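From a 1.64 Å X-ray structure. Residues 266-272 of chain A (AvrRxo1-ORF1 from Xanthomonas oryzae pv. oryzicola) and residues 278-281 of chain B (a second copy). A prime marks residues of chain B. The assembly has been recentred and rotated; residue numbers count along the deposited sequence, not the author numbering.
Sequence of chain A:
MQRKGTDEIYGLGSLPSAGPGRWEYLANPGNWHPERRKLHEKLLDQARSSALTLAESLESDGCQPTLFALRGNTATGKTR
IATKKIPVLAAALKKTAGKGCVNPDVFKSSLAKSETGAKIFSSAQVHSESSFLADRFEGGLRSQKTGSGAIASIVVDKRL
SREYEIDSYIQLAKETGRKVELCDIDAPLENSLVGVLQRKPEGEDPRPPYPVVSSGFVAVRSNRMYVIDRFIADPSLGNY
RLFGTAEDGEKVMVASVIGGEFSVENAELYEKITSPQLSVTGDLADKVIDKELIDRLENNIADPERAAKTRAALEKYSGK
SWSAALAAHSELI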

# COMPACT_ATOMS: atom_id res chain seq x y z
N ASN A 266 3.69 -0.75 -18.61
CA ASN A 266 4.24 -0.37 -17.30
C ASN A 266 3.75 -1.31 -16.23
O ASN A 266 2.67 -1.13 -15.67
CB ASN A 266 3.87 1.08 -16.96
CG ASN A 266 4.65 1.63 -15.77
OD1 ASN A 266 4.73 1.01 -14.72
ND2 ASN A 266 5.22 2.81 -15.95
N ALA A 267 4.54 -2.35 -15.97
CA ALA A 267 4.16 -3.41 -15.05
C ALA A 267 3.96 -2.94 -13.62
O ALA A 267 3.07 -3.43 -12.93
CB ALA A 267 5.17 -4.54 -15.09
N GLU A 268 4.78 -1.99 -13.17
CA GLU A 268 4.64 -1.45 -11.82
C GLU A 268 3.29 -0.78 -11.64
O GLU A 268 2.57 -1.04 -10.68
CB GLU A 268 5.72 -0.40 -11.56
CG GLU A 268 5.64 0.24 -10.19
CD GLU A 268 6.84 1.12 -9.88
OE1 GLU A 268 7.53 1.56 -10.83
OE2 GLU A 268 7.10 1.35 -8.68
N LEU A 269 2.95 0.11 -12.56
CA LEU A 269 1.66 0.76 -12.49
C LEU A 269 0.51 -0.23 -12.66
O LEU A 269 -0.53 -0.07 -12.03
CB LEU A 269 1.54 1.90 -13.50
CG LEU A 269 2.03 3.27 -13.04
CD1 LEU A 269 1.88 4.26 -14.20
CD2 LEU A 269 1.26 3.73 -11.81
N TYR A 270 0.68 -1.25 -13.50
CA TYR A 270 -0.39 -2.21 -13.75
C TYR A 270 -0.75 -2.94 -12.46
O TYR A 270 -1.93 -3.13 -12.15
CB TYR A 270 0.03 -3.20 -14.83
CG TYR A 270 -1.08 -4.05 -15.42
CD1 TYR A 270 -2.30 -3.51 -15.77
CD2 TYR A 270 -0.87 -5.40 -15.66
CE1 TYR A 270 -3.31 -4.30 -16.34
CE2 TYR A 270 -1.88 -6.20 -16.24
CZ TYR A 270 -3.09 -5.64 -16.56
OH TYR A 270 -4.07 -6.43 -17.13
N GLU A 271 0.27 -3.35 -11.72
CA GLU A 271 0.05 -3.98 -10.42
C GLU A 271 -0.71 -3.02 -9.49
O GLU A 271 -1.64 -3.42 -8.79
CB GLU A 271 1.39 -4.42 -9.80
CG GLU A 271 1.24 -5.17 -8.47
CD GLU A 271 2.56 -5.69 -7.93
OE1 GLU A 271 3.62 -5.43 -8.55
OE2 GLU A 271 2.55 -6.36 -6.86
N LYS A 272 -0.32 -1.78 -9.50
CA LYS A 272 -0.97 -0.85 -8.64
C LYS A 272 -2.42 -0.48 -8.96
O LYS A 272 -3.26 -0.44 -8.11
CB LYS A 272 -0.07 0.40 -8.50
CG LYS A 272 -0.55 1.45 -7.62
CD LYS A 272 0.24 2.73 -7.80
CE LYS A 272 1.51 2.70 -6.98
NZ LYS A 272 1.34 1.90 -5.73
N LEU B 278 5.88 -4.48 -0.48
CA LEU B 278 6.64 -4.59 -1.73
C LEU B 278 5.82 -4.44 -3.03
O LEU B 278 4.65 -4.74 -3.05
CB LEU B 278 7.42 -5.93 -1.80
CG LEU B 278 8.10 -6.14 -0.46
CD1 LEU B 278 8.83 -7.47 -0.28
CD2 LEU B 278 8.99 -4.93 -0.24
N SER B 279 6.49 -3.99 -4.09
CA SER B 279 5.94 -3.91 -5.45
C SER B 279 7.02 -4.41 -6.37
O SER B 279 8.16 -4.54 -5.98
CB SER B 279 5.49 -2.51 -5.86
OG SER B 279 6.53 -1.58 -5.88
N VAL B 280 6.65 -4.70 -7.60
CA VAL B 280 7.53 -5.34 -8.53
C VAL B 280 8.80 -4.50 -8.81
O VAL B 280 9.83 -5.07 -9.05
CB VAL B 280 6.72 -5.97 -9.75
CG1 VAL B 280 6.06 -4.93 -10.58
CG2 VAL B 280 7.54 -6.92 -10.59
N THR B 281 8.71 -3.17 -8.83
CA THR B 281 9.91 -2.31 -8.93
C THR B 281 10.04 -1.01 -8.07
O THR B 281 10.73 -0.12 -8.47
CB THR B 281 10.25 -2.00 -10.40
OG1 THR B 281 11.37 -1.11 -10.45
CG2 THR B 281 9.08 -1.36 -11.06

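What kind of backbone meets what? The chain A stretch begins a helix at Ala267, while the chain B stretch runs past it with no regular structure. Asn266 caps the helix: Asn266 OD1 accepts from Leu269 N at 2.9 Å, nearly in line with the N-H, and satisfies an amide that has no earlier turn to bond to. Measured between CA atoms, the stretches come nearest at Glu268 and Val280′, 5.9 Å apart, and together they bury 267 Å².

Why does Val280′ sit so close to the helix? Its CA-to-CB bond points toward chain A, and Val280′ CG1, a methyl, rests against the first turn, 4.0 Å from Glu268 CA and 4.1 Å from Ala267 O. The CA-to-CB bond of Ala267 also points toward chain B, but Ala267 CB stays 4.6 Å from Val280′ CG1, so here the valine meets mostly backbone.

What does Glu271 add, one turn further on? Its extended side chain (chi1 and chi2 both t) carries the carboxylate to the chain B backbone, where Val280′ N donates to Glu271 OE1 at 3.3 Å. The length and the 142° angle at the hydrogen make this a modest bond, yet it is the only hydrogen bond between the stretches. Glu271 OE1 also lies 3.2 Å from Val280′ CG1, so one carboxylate oxygen both accepts the hydrogen bond and touches the valine methyl.

How can Glu268 cover the most surface without bonding across the contact? Its CA-to-CB bond points sideways, and the extended side chain (chi1 and chi2 both t) brings one carboxylate oxygen near Thr281′ and the other toward Ser279′. Glu268 OE1 lies 3.3 Å from the methyl Thr281′ CG2, a van der Waals contact. Glu268 OE2 stays 4.1 Å from Ser279′ OG, too far for a hydrogen bond. Glu268 therefore contributes through packing.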